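Universal stress protein (Pseudomonas aeruginosa UCBPP-PA14, PDB 7MQ5) is of undetermined function but, as a member of the universal stress protein family, probably takes part in the bacterial response to stress. Local coordinates at residues Q35-L40 with S66-Q71; I94-P99 with L124-A129; G134-A139 with K169-V174; V141-N146 with E202-F207. All coordinates share one frame; numbering follows the deposited sequence.

Contact 1: Q35-L40 with S66-Q71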
loop_
_atom_site.group_PDB
_atom_site.type_symbol
_atom_site.label_atom_id
_atom_site.label_comp_id
_atom_site.label_asym_id
_atom_site.label_seq_id
_atom_site.Cartn_x
_atom_site.Cartn_y
_atom_site.Cartn_z
ATOM N N GLN A 35 7.509 16.740 0.644
ATOM C CA GLN A 35 7.969 17.605 -0.484
ATOM C C GLN A 35 8.341 16.741 -1.698
ATOM O O GLN A 35 9.135 17.191 -2.539
ATOM C CB GLN A 35 9.108 18.527 -0.048
ATOM C CG GLN A 35 8.707 19.455 1.087
ATOM C CD GLN A 35 9.746 20.504 1.388
ATOM O OE1 GLN A 35 10.903 20.399 0.984
ATOM N NE2 GLN A 35 9.333 21.531 2.110
ATOM N N SER A 36 7.739 15.550 -1.790
ATOM C CA SER A 36 7.914 14.636 -2.949
ATOM C C SER A 36 7.316 15.268 -4.204
ATOM O O SER A 36 6.373 16.079 -4.092
ATOM C CB SER A 36 7.253 13.301 -2.689
ATOM O OG SER A 36 7.305 12.458 -3.836
ATOM N N HIS A 37 7.853 14.878 -5.350
ATOM C CA HIS A 37 7.316 15.324 -6.651
ATOM C C HIS A 37 6.054 14.510 -6.946
ATOM O O HIS A 37 6.003 13.322 -6.580
ATOM C CB HIS A 37 8.370 15.082 -7.724
ATOM C CG HIS A 37 7.887 15.451 -9.076
ATOM N ND1 HIS A 37 7.870 16.759 -9.521
ATOM C CD2 HIS A 37 7.374 14.697 -10.067
ATOM C CE1 HIS A 37 7.352 16.779 -10.735
ATOM N NE2 HIS A 37 7.039 15.533 -11.093
ATOM N N LEU A 38 5.061 15.150 -7.554
ATOM C CA LEU A 38 3.835 14.457 -8.001
ATOM C C LEU A 38 3.813 14.393 -9.526
ATOM O O LEU A 38 3.864 15.463 -10.175
ATOM C CB LEU A 38 2.591 15.199 -7.514
ATOM C CG LEU A 38 2.476 15.371 -5.999
ATOM C CD1 LEU A 38 1.162 16.063 -5.648
ATOM C CD2 LEU A 38 2.588 14.035 -5.272
ATOM N N HIS A 39 3.721 13.185 -10.080
ATOM C CA HIS A 39 3.502 13.001 -11.534
ATOM C C HIS A 39 2.067 12.524 -11.732
ATOM O O HIS A 39 1.721 11.415 -11.288
ATOM C CB HIS A 39 4.514 12.037 -12.130
ATOM C CG HIS A 39 4.360 11.916 -13.608
ATOM N ND1 HIS A 39 4.700 12.949 -14.457
ATOM C CD2 HIS A 39 3.907 10.907 -14.384
ATOM C CE1 HIS A 39 4.466 12.566 -15.697
ATOM N NE2 HIS A 39 3.979 11.321 -15.678
ATOM N N LEU A 40 1.250 13.359 -12.362
ATOM C CA LEU A 40 -0.178 13.038 -12.574
ATOM C C LEU A 40 -0.344 12.359 -13.932
ATOM O O LEU A 40 0.059 12.947 -14.954
ATOM C CB LEU A 40 -1.018 14.315 -12.515
ATOM C CG LEU A 40 -0.720 15.288 -11.376
ATOM C CD1 LEU A 40 -1.709 16.442 -11.384
ATOM C CD2 LEU A 40 -0.715 14.594 -10.026
ATOM N N SER A 66 5.660 20.341 -6.343
ATOM C CA SER A 66 6.434 20.045 -7.571
ATOM C C SER A 66 5.571 19.067 -8.380
ATOM O O SER A 66 5.234 18.002 -7.837
ATOM C CB SER A 66 7.771 19.464 -7.221
ATOM O OG SER A 66 8.510 19.117 -8.385
ATOM N N VAL A 67 5.191 19.437 -9.605
ATOM C CA VAL A 67 4.211 18.626 -10.377
ATOM C C VAL A 67 4.607 18.510 -11.846
ATOM O O VAL A 67 5.046 19.495 -12.448
ATOM C CB VAL A 67 2.810 19.263 -10.298
ATOM C CG1 VAL A 67 1.750 18.384 -10.948
ATOM C CG2 VAL A 67 2.420 19.620 -8.876
ATOM N N SER A 68 4.392 17.329 -12.405
ATOM C CA SER A 68 4.464 17.079 -13.865
ATOM C C SER A 68 3.214 16.272 -14.219
ATOM O O SER A 68 2.574 15.695 -13.316
ATOM C CB SER A 68 5.739 16.399 -14.308
ATOM O OG SER A 68 5.936 15.167 -13.642
ATOM N N THR A 69 2.845 16.275 -15.488
ATOM C CA THR A 69 1.618 15.573 -15.921
ATOM C C THR A 69 1.875 14.872 -17.250
ATOM O O THR A 69 2.777 15.282 -18.023
ATOM C CB THR A 69 0.421 16.524 -16.104
ATOM O OG1 THR A 69 0.656 17.392 -17.214
ATOM C CG2 THR A 69 0.119 17.371 -14.890
ATOM N N ASN A 70 1.056 13.873 -17.514
ATOM C CA ASN A 70 1.109 13.208 -18.821
ATOM C C ASN A 70 -0.182 12.429 -19.056
ATOM O O ASN A 70 -0.828 12.001 -18.102
ATOM C CB ASN A 70 2.296 12.254 -18.934
ATOM C CG ASN A 70 2.565 11.819 -20.358
ATOM O OD1 ASN A 70 2.372 12.582 -21.307
ATOM N ND2 ASN A 70 3.039 10.600 -20.515
ATOM N N GLN A 71 -0.512 12.280 -20.325
ATOM C CA GLN A 71 -1.603 11.403 -20.768
ATOM C C GLN A 71 -0.944 10.334 -21.636
ATOM O O GLN A 71 -0.139 10.692 -22.504
ATOM C CB GLN A 71 -2.663 12.178 -21.538
ATOM C CG GLN A 71 -3.777 11.280 -22.028
ATOM C CD GLN A 71 -4.891 12.028 -22.714
ATOM O OE1 GLN A 71 -4.967 13.257 -22.655
ATOM N NE2 GLN A 71 -5.773 11.275 -23.353
HETATM O O HOH W 1 5.765 18.595 -4.068
#
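The imidazole of His37 lies across the backbone of Ser66 to Ser68, its two nitrogens reaching two serine hydroxyls. ND1 lies 2.7 Å from Ser66 OG and NE2 lies 2.8 Å from Ser68 OG, both hydrogen bonds nearly straight. CG stands anti to the backbone N (chi1 178°); the ring reaches the neighbouring strand, with His37 CE1 3.4 Å from Val67 C. His39 repeats the gesture two residues on: its ND1 meets the same Ser68 OG at 2.7 Å, so one hydroxyl bridges two histidines. Beyond it, NE2 of His39 turns to Glu84, which also takes the amide ND2 of Asn70.

The backbones form a regular parallel ladder. Leu38 N and Leu40 N give to Ser66 O and Ser68 O, while Ser68 N and Asn70 N return bonds to Leu38 O and Leu40 O. A water extends the ladder backward by donating to Ser36 O and accepting from Ser66 N. The face of Leu38, Leu40, Val67 and Thr69 is mostly apolar: Leu40 CG packs at 4.0 Å on Val67 CG1, and Leu40 CB comes equally near Thr69 CG2. Helix 50-62, which connects the two strands in this beta-alpha-beta unit, covers that face together with helix 22-34.

The chemistry is therefore split by face, mostly apolar under the helices and polar along His37, Ser68 and His39. Since Ser68 OG has a single proton, at least one of the two histidine nitrogens facing it must be the donor, which probably couples the protonation of the two rings; the nearby Glu84 carboxylate would probably stabilise a proton on His39.

Contact 2: I94-P99 with L124-A129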
loop_
_atom_site.group_PDB
_atom_site.type_symbol
_atom_site.label_atom_id
_atom_site.label_comp_id
_atom_site.label_asym_id
_atom_site.label_seq_id
_atom_site.Cartn_x
_atom_site.Cartn_y
_atom_site.Cartn_z
ATOM N N ILE A 94 -0.147 5.673 -6.563
ATOM C CA ILE A 94 -1.426 5.849 -5.832
ATOM C C ILE A 94 -2.552 5.728 -6.855
ATOM O O ILE A 94 -2.566 6.472 -7.862
ATOM C CB ILE A 94 -1.507 7.177 -5.073
ATOM C CG1 ILE A 94 -0.301 7.374 -4.151
ATOM C CG2 ILE A 94 -2.834 7.262 -4.326
ATOM C CD1 ILE A 94 -0.346 8.674 -3.373
ATOM N N LYS A 95 -3.474 4.799 -6.592
ATOM C CA LYS A 95 -4.637 4.614 -7.478
ATOM C C LYS A 95 -5.881 4.376 -6.625
ATOM O O LYS A 95 -5.819 3.596 -5.654
ATOM C CB LYS A 95 -4.413 3.441 -8.428
ATOM C CG LYS A 95 -5.569 3.273 -9.395
ATOM C CD LYS A 95 -5.401 2.223 -10.455
ATOM C CE LYS A 95 -6.656 2.091 -11.305
ATOM N NZ LYS A 95 -7.825 1.612 -10.516
ATOM N N GLN A 96 -6.983 4.997 -7.010
ATOM C CA GLN A 96 -8.252 4.765 -6.298
ATOM C C GLN A 96 -8.945 3.520 -6.849
ATOM O O GLN A 96 -8.988 3.304 -8.075
ATOM C CB GLN A 96 -9.160 5.987 -6.419
ATOM C CG GLN A 96 -10.505 5.788 -5.740
ATOM C CD GLN A 96 -11.293 7.059 -5.525
ATOM O OE1 GLN A 96 -10.917 8.157 -5.948
ATOM N NE2 GLN A 96 -12.420 6.904 -4.857
ATOM N N HIS A 97 -9.489 2.738 -5.932
ATOM C CA HIS A 97 -10.285 1.539 -6.254
ATOM C C HIS A 97 -11.711 1.936 -6.625
ATOM O O HIS A 97 -12.347 2.673 -5.848
ATOM C CB HIS A 97 -10.307 0.620 -5.038
ATOM C CG HIS A 97 -11.302 -0.477 -5.133
ATOM N ND1 HIS A 97 -12.308 -0.632 -4.204
ATOM C CD2 HIS A 97 -11.440 -1.468 -6.032
ATOM C CE1 HIS A 97 -13.030 -1.687 -4.528
ATOM N NE2 HIS A 97 -12.513 -2.223 -5.648
ATOM N N PHE A 98 -12.160 1.469 -7.789
ATOM C CA PHE A 98 -13.561 1.640 -8.257
ATOM C C PHE A 98 -14.100 0.245 -8.560
ATOM O O PHE A 98 -13.692 -0.374 -9.537
ATOM C CB PHE A 98 -13.642 2.584 -9.460
ATOM C CG PHE A 98 -13.229 4.003 -9.168
ATOM C CD1 PHE A 98 -14.089 4.878 -8.525
ATOM C CD2 PHE A 98 -11.976 4.466 -9.529
ATOM C CE1 PHE A 98 -13.701 6.175 -8.231
ATOM C CE2 PHE A 98 -11.592 5.767 -9.250
ATOM C CZ PHE A 98 -12.452 6.617 -8.594
ATOM N N PRO A 99 -14.951 -0.335 -7.685
ATOM C CA PRO A 99 -15.455 -1.692 -7.896
ATOM C C PRO A 99 -16.370 -1.831 -9.119
ATOM O O PRO A 99 -17.079 -0.888 -9.444
ATOM C CB PRO A 99 -16.251 -1.997 -6.621
ATOM C CG PRO A 99 -16.635 -0.636 -6.090
ATOM C CD PRO A 99 -15.470 0.265 -6.446
ATOM N N LEU A 124 -0.287 2.166 -3.300
ATOM C CA LEU A 124 -1.367 2.566 -2.382
ATOM C C LEU A 124 -2.676 2.519 -3.161
ATOM O O LEU A 124 -2.873 3.304 -4.092
ATOM C CB LEU A 124 -1.102 3.978 -1.864
ATOM C CG LEU A 124 -2.199 4.571 -0.987
ATOM C CD1 LEU A 124 -2.418 3.748 0.278
ATOM C CD2 LEU A 124 -1.876 6.014 -0.650
HETATM N N MSE A 125 -3.524 1.553 -2.814
HETATM C CA MSE A 125 -4.859 1.431 -3.368
HETATM C C MSE A 125 -5.810 2.131 -2.408
HETATM O O MSE A 125 -5.956 1.680 -1.271
HETATM C CB MSE A 125 -5.273 -0.038 -3.465
HETATM C CG MSE A 125 -4.456 -0.861 -4.431
HETATM SE SE MSE A 125 -4.650 -0.279 -6.288
HETATM C CE MSE A 125 -6.612 -0.341 -6.412
ATOM N N THR A 126 -6.412 3.244 -2.832
ATOM C CA THR A 126 -7.315 3.951 -1.932
ATOM C C THR A 126 -8.703 3.315 -2.030
ATOM O O THR A 126 -9.202 3.129 -3.147
ATOM C CB THR A 126 -7.299 5.472 -2.150
ATOM O OG1 THR A 126 -8.035 5.856 -3.314
ATOM C CG2 THR A 126 -5.897 6.031 -2.249
ATOM N N LYS A 127 -9.295 2.978 -0.881
ATOM C CA LYS A 127 -10.609 2.290 -0.874
ATOM C C LYS A 127 -11.656 3.042 -0.055
ATOM O O LYS A 127 -12.824 2.620 -0.092
ATOM C CB LYS A 127 -10.470 0.863 -0.341
ATOM C CG LYS A 127 -9.483 -0.014 -1.104
ATOM C CD LYS A 127 -9.510 -1.470 -0.690
ATOM C CE LYS A 127 -10.698 -2.206 -1.262
ATOM N NZ LYS A 127 -10.754 -3.614 -0.799
ATOM N N THR A 128 -11.265 4.078 0.677
ATOM C CA THR A 128 -12.229 4.833 1.511
ATOM C C THR A 128 -12.073 6.320 1.213
ATOM O O THR A 128 -10.978 6.736 0.821
ATOM C CB THR A 128 -12.036 4.542 3.007
ATOM O OG1 THR A 128 -13.034 5.262 3.737
ATOM C CG2 THR A 128 -10.663 4.918 3.526
ATOM N N ALA A 129 -13.147 7.081 1.392
ATOM C CA ALA A 129 -13.081 8.549 1.218
ATOM C C ALA A 129 -12.759 9.219 2.552
ATOM O O ALA A 129 -12.564 10.447 2.559
ATOM C CB ALA A 129 -14.376 9.068 0.664
HETATM O O HOH W 2 -12.302 4.095 -3.359
HETATM O O HOH W 3 -13.603 0.935 -2.344
#
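Leu124 opens the pairing by lying beside Ile94, both side chains pointing the same way, with its CD2 4.0 Å from Ile94 CG2. Its carbonyl O accepts a hydrogen bond from Lys95 N. Met125, present as selenomethionine, follows on the other face of the sheet. Its chain is bent at chi2 and chi3, and CE ends 4.1 Å from His97 CB, with SE about as far from Lys95 O.

Thr126 is gripped from several sides. Its N gives to Lys95 O and its O takes His97 N at 2.8 Å, completing the parallel ladder. With chi1 at 77°, OG1 sits between the backbone N and the carbonyl carbon and closes to 3.2 Å from Gln96 CA, while CG2 packs on Ile94 CG2. A water donates to both Thr126 O and His97 O and accepts from Gln96 NE2, whose other partner is Glu20.

Lys127 leaves the strand. A bend at chi3 (77°) swings CE to 3.7 Å from His97 ND1, and a second water joins that nitrogen to Lys127 O. The ammonium goes on to the carbonyls of Ala106, Leu264 and Leu267, and His97 NE2 binds Ile107 O, so both polar ends are tied to loops and a helix end.

Strands 92-96 and 123-126 belong to one beta-alpha-beta unit, and its helix 110-118 covers the face of Lys95 and Met125, with Asp112 salt-bridged to Lys95. Helix 22-34 covers the face of Ile94 and Thr126. Strand 9-13 borders the pair next to Ile94, and antiparallel strand 270-274 borders it next to Leu124.

Contact 3: G134-A139 with K169-V174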
loop_
_atom_site.group_PDB
_atom_site.type_symbol
_atom_site.label_atom_id
_atom_site.label_comp_id
_atom_site.label_asym_id
_atom_site.label_seq_id
_atom_site.Cartn_x
_atom_site.Cartn_y
_atom_site.Cartn_z
ATOM N N GLY A 134 -5.798 12.200 11.709
ATOM C CA GLY A 134 -6.405 11.808 12.988
ATOM C C GLY A 134 -6.903 10.375 13.026
ATOM O O GLY A 134 -7.452 9.993 14.071
ATOM N N GLY A 135 -6.713 9.593 11.964
ATOM C CA GLY A 135 -7.261 8.223 11.971
ATOM C C GLY A 135 -6.334 7.197 12.599
ATOM O O GLY A 135 -5.416 7.568 13.356
ATOM N N LYS A 136 -6.581 5.930 12.291
ATOM C CA LYS A 136 -5.758 4.804 12.798
ATOM C C LYS A 136 -5.104 4.088 11.616
ATOM O O LYS A 136 -5.792 3.772 10.626
ATOM C CB LYS A 136 -6.609 3.860 13.646
ATOM C CG LYS A 136 -7.184 4.530 14.886
ATOM C CD LYS A 136 -7.865 3.581 15.833
ATOM C CE LYS A 136 -8.467 4.294 17.028
ATOM N NZ LYS A 136 -9.258 3.379 17.881
ATOM N N ILE A 137 -3.805 3.862 11.734
ATOM C CA ILE A 137 -2.979 3.169 10.712
ATOM C C ILE A 137 -2.667 1.776 11.259
ATOM O O ILE A 137 -2.163 1.688 12.385
ATOM C CB ILE A 137 -1.684 3.958 10.441
ATOM C CG1 ILE A 137 -1.939 5.462 10.270
ATOM C CG2 ILE A 137 -0.917 3.345 9.269
ATOM C CD1 ILE A 137 -2.948 5.821 9.203
ATOM N N LEU A 138 -2.942 0.747 10.467
ATOM C CA LEU A 138 -2.727 -0.644 10.906
ATOM C C LEU A 138 -1.614 -1.289 10.083
ATOM O O LEU A 138 -1.697 -1.276 8.864
ATOM C CB LEU A 138 -4.027 -1.434 10.747
ATOM C CG LEU A 138 -3.954 -2.899 11.162
ATOM C CD1 LEU A 138 -3.607 -3.048 12.642
ATOM C CD2 LEU A 138 -5.270 -3.573 10.832
ATOM N N ALA A 139 -0.606 -1.827 10.755
ATOM C CA ALA A 139 0.480 -2.591 10.100
ATOM C C ALA A 139 0.229 -4.080 10.340
ATOM O O ALA A 139 -0.009 -4.456 11.496
ATOM C CB ALA A 139 1.817 -2.171 10.656
ATOM N N LYS A 169 -0.838 12.675 11.388
ATOM C CA LYS A 169 -1.200 12.940 12.812
ATOM C C LYS A 169 -2.251 11.904 13.221
ATOM O O LYS A 169 -3.336 12.272 13.733
ATOM C CB LYS A 169 -1.634 14.391 13.030
ATOM C CG LYS A 169 -0.511 15.398 12.820
ATOM C CD LYS A 169 -0.815 16.788 13.316
ATOM C CE LYS A 169 0.380 17.709 13.202
ATOM N NZ LYS A 169 0.838 17.848 11.799
ATOM N N ALA A 170 -1.891 10.640 13.010
ATOM C CA ALA A 170 -2.742 9.457 13.242
ATOM C C ALA A 170 -2.038 8.554 14.256
ATOM O O ALA A 170 -0.862 8.821 14.601
ATOM C CB ALA A 170 -2.977 8.742 11.920
ATOM N N THR A 171 -2.736 7.525 14.722
ATOM C CA THR A 171 -2.113 6.572 15.663
ATOM C C THR A 171 -1.788 5.279 14.918
ATOM O O THR A 171 -2.492 4.932 13.959
ATOM C CB THR A 171 -2.994 6.357 16.893
ATOM O OG1 THR A 171 -4.302 5.974 16.489
ATOM C CG2 THR A 171 -3.101 7.604 17.737
ATOM N N LEU A 172 -0.730 4.621 15.359
ATOM C CA LEU A 172 -0.218 3.377 14.755
ATOM C C LEU A 172 -0.606 2.164 15.609
ATOM O O LEU A 172 -0.452 2.201 16.840
ATOM C CB LEU A 172 1.301 3.512 14.637
ATOM C CG LEU A 172 2.040 2.286 14.114
ATOM C CD1 LEU A 172 1.607 1.964 12.697
ATOM C CD2 LEU A 172 3.546 2.500 14.197
ATOM N N HIS A 173 -1.056 1.111 14.942
ATOM C CA HIS A 173 -1.506 -0.166 15.533
ATOM C C HIS A 173 -0.875 -1.299 14.726
ATOM O O HIS A 173 -0.627 -1.104 13.520
ATOM C CB HIS A 173 -3.048 -0.191 15.571
ATOM C CG HIS A 173 -3.643 1.073 16.134
ATOM N ND1 HIS A 173 -4.105 1.184 17.435
ATOM C CD2 HIS A 173 -3.780 2.306 15.583
ATOM C CE1 HIS A 173 -4.524 2.415 17.653
ATOM N NE2 HIS A 173 -4.327 3.132 16.527
ATOM N N VAL A 174 -0.651 -2.442 15.361
ATOM C CA VAL A 174 -0.047 -3.614 14.674
ATOM C C VAL A 174 -0.905 -4.855 14.921
ATOM O O VAL A 174 -1.322 -5.066 16.057
ATOM C CB VAL A 174 1.387 -3.856 15.173
ATOM C CG1 VAL A 174 2.018 -5.067 14.505
ATOM C CG2 VAL A 174 2.258 -2.625 14.990
#
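Ile137 forms the apolar centre, its CG1 packed at 3.8 Å against Ala170 CB beneath helix 148-167. On the same face Ala139 CB and Val174 CG2 make a looser pair, 4.4 Å apart. On the other face, Leu138 CD1 reaches over the neighbouring backbone, 3.7 Å from His173 O, and helix 225-236 closes over it.

The parallel ladder joins the two strands: Thr171 N gives to Gly135 O, Ile137 N to Thr171 O, His173 N to Ile137 O and Ala139 N to His173 O. Ala170 CB also presses to 3.1 Å from Gly135 O.

Farther out lies a polar edge. His173 CG stands anti to its carbonyl carbon (chi1 -48°), and the ring lies back along its own strand, where NE2 and Thr171 OG1 hydrogen-bond at 2.8 Å. The aliphatic part of Lys136 crosses the ring obliquely, with CG 3.6 Å from His173 NE2. At the outer end, Gly134 N makes a weak bond to Lys169 O, just where a Schellman motif ends helix 148-167.

Two parallel neighbours joined through a helix make this a beta-alpha-beta crossover, the repeating unit of the Rossmann-like universal stress protein fold.

Contact 4: V141-N146 with E202-F207; sequences VDVGNN and EACRTF
Val143 is the bump of this contact: its two methyls push into the groove between Cys204 and Phe207 on helix 193-211. It sits in a type I beta turn from Asp142 to Asn145, in the loop that follows strand 136-141 of the universal stress protein fold. The turn presents Val143 to the helix, and of the residues here it buries the most surface.

The branches part as they enter. CG1, anti to the carbonyl carbon (chi1 -54°), lies over the centre of the Phe207 ring, 3.7 Å from the centroid and 12° off the normal, a clear CH-pi contact. CG2 takes the other side of the groove and rests 4.1 Å from Cys204 CB. One residue earlier on the helix than Cys204, the methyl CB of Ala203 fits against the backbone at 3.6 Å from Val143 O. Val141, two residues earlier at the end of the strand, adds a second, shallower bump, its CG2 approaching Phe207 CZ at 4.1 Å.

Leu218 of strand 218-222 packs on both Cys204 and Phe207, and Tyr211 meets the Phe207 ring, so the groove belongs to a wider hydrophobic layer. Loop and helix meet mainly through apolar surface, while polar groups fix the loop itself. Ser176 OG bonds with Val143 N, and His178 ND1 with Asp142 OD1. That same oxygen accepts Gly144 N at 3.0 Å in an Asx turn, met from above the carboxylate plane.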
loop_
_atom_site.group_PDB
_atom_site.type_symbol
_atom_site.label_atom_id
_atom_site.label_comp_id
_atom_site.label_asym_id
_atom_site.label_seq_id
_atom_site.Cartn_x
_atom_site.Cartn_y
_atom_site.Cartn_z
ATOM N N VAL A 141 1.833 -7.819 10.370
ATOM C CA VAL A 141 3.097 -8.599 10.396
ATOM C C VAL A 141 2.813 -9.998 10.967
ATOM O O VAL A 141 1.637 -10.317 11.271
ATOM C CB VAL A 141 4.149 -7.852 11.233
ATOM C CG1 VAL A 141 4.452 -6.469 10.669
ATOM C CG2 VAL A 141 3.720 -7.767 12.692
ATOM N N ASP A 142 3.833 -10.848 10.983
ATOM C CA ASP A 142 3.750 -12.157 11.690
ATOM C C ASP A 142 5.009 -12.230 12.549
ATOM O O ASP A 142 6.058 -12.622 12.027
ATOM C CB ASP A 142 3.594 -13.361 10.754
ATOM C CG ASP A 142 3.487 -14.696 11.490
ATOM O OD1 ASP A 142 3.652 -14.709 12.734
ATOM O OD2 ASP A 142 3.237 -15.719 10.819
ATOM N N VAL A 143 4.899 -11.801 13.805
ATOM C CA VAL A 143 6.083 -11.751 14.715
ATOM C C VAL A 143 6.651 -13.165 14.940
ATOM O O VAL A 143 7.805 -13.253 15.373
ATOM C CB VAL A 143 5.735 -11.042 16.040
ATOM C CG1 VAL A 143 5.133 -9.662 15.801
ATOM C CG2 VAL A 143 4.820 -11.873 16.922
ATOM N N GLY A 144 5.898 -14.217 14.594
ATOM C CA GLY A 144 6.364 -15.607 14.752
ATOM C C GLY A 144 7.445 -16.003 13.754
ATOM O O GLY A 144 7.908 -17.148 13.847
ATOM N N ASN A 145 7.834 -15.116 12.826
ATOM C CA ASN A 145 8.899 -15.461 11.838
ATOM C C ASN A 145 9.926 -14.325 11.778
ATOM O O ASN A 145 9.521 -13.197 11.427
ATOM C CB ASN A 145 8.312 -15.752 10.454
ATOM C CG ASN A 145 9.335 -16.268 9.462
ATOM O OD1 ASN A 145 10.520 -15.941 9.545
ATOM N ND2 ASN A 145 8.886 -17.061 8.505
ATOM N N ASN A 146 11.193 -14.618 12.104
ATOM C CA ASN A 146 12.257 -13.576 12.092
ATOM C C ASN A 146 13.429 -13.994 11.190
ATOM O O ASN A 146 14.560 -13.582 11.504
ATOM C CB ASN A 146 12.745 -13.227 13.505
ATOM C CG ASN A 146 13.530 -14.335 14.176
ATOM O OD1 ASN A 146 13.397 -15.507 13.823
ATOM N ND2 ASN A 146 14.347 -13.974 15.153
ATOM N N GLU A 202 8.631 -15.211 23.293
ATOM C CA GLU A 202 9.977 -14.570 23.281
ATOM C C GLU A 202 10.091 -13.671 22.043
ATOM O O GLU A 202 10.488 -12.493 22.203
ATOM C CB GLU A 202 11.075 -15.639 23.326
ATOM C CG GLU A 202 12.491 -15.088 23.233
ATOM C CD GLU A 202 13.588 -16.112 23.487
ATOM O OE1 GLU A 202 14.613 -16.069 22.779
ATOM O OE2 GLU A 202 13.433 -16.928 24.420
ATOM N N ALA A 203 9.760 -14.208 20.864
ATOM C CA ALA A 203 9.804 -13.427 19.606
ATOM C C ALA A 203 8.914 -12.191 19.746
ATOM O O ALA A 203 9.317 -11.095 19.308
ATOM C CB ALA A 203 9.363 -14.288 18.445
ATOM N N CYS A 204 7.765 -12.366 20.386
ATOM C CA CYS A 204 6.794 -11.260 20.528
ATOM C C CYS A 204 7.325 -10.170 21.472
ATOM O O CYS A 204 7.212 -8.982 21.133
ATOM C CB CYS A 204 5.469 -11.813 21.019
ATOM S SG CYS A 204 4.204 -10.532 21.110
ATOM N N ARG A 205 7.875 -10.554 22.624
ATOM C CA ARG A 205 8.412 -9.541 23.574
ATOM C C ARG A 205 9.609 -8.817 22.947
ATOM O O ARG A 205 9.723 -7.599 23.150
ATOM C CB ARG A 205 8.755 -10.178 24.922
ATOM C CG ARG A 205 7.541 -10.655 25.708
ATOM C CD ARG A 205 6.531 -9.555 25.996
ATOM N NE ARG A 205 5.412 -10.020 26.808
ATOM C CZ ARG A 205 4.345 -9.288 27.126
ATOM N NH1 ARG A 205 4.231 -8.041 26.697
ATOM N NH2 ARG A 205 3.388 -9.813 27.872
ATOM N N THR A 206 10.445 -9.531 22.194
ATOM C CA THR A 206 11.605 -8.883 21.533
ATOM C C THR A 206 11.096 -7.871 20.500
ATOM O O THR A 206 11.632 -6.740 20.450
ATOM C CB THR A 206 12.523 -9.928 20.899
ATOM O OG1 THR A 206 13.055 -10.688 21.982
ATOM C CG2 THR A 206 13.643 -9.318 20.086
ATOM N N PHE A 207 10.102 -8.270 19.702
ATOM C CA PHE A 207 9.513 -7.365 18.686
ATOM C C PHE A 207 8.971 -6.096 19.351
ATOM O O PHE A 207 9.221 -4.987 18.856
ATOM C CB PHE A 207 8.404 -8.100 17.936
ATOM C CG PHE A 207 7.695 -7.266 16.902
ATOM C CD1 PHE A 207 8.151 -7.229 15.598
ATOM C CD2 PHE A 207 6.570 -6.529 17.237
ATOM C CE1 PHE A 207 7.488 -6.474 14.643
ATOM C CE2 PHE A 207 5.913 -5.769 16.284
ATOM C CZ PHE A 207 6.382 -5.734 14.994
#

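How the contacts relate
Contacts 1, 2 and 3 all lie on one continuous sheet, at its outer strand pair, near its middle and in its other half. Contacts 1 and 2 have centres about 19 Å apart and contacts 2 and 3 about 18 Å, none of them touching. Contact 3 follows contact 2 along the chain, although strands 270-274 and 240-244 stand between them in the sheet. Contact 4 is the exception in kind, loop against helix, yet it meets contact 3: Val174 CG1 packs 3.7 Å from Val141 CG2, and their segments alternate along the chain. Contacts 1 and 4 are farthest apart, about 39 Å between centres.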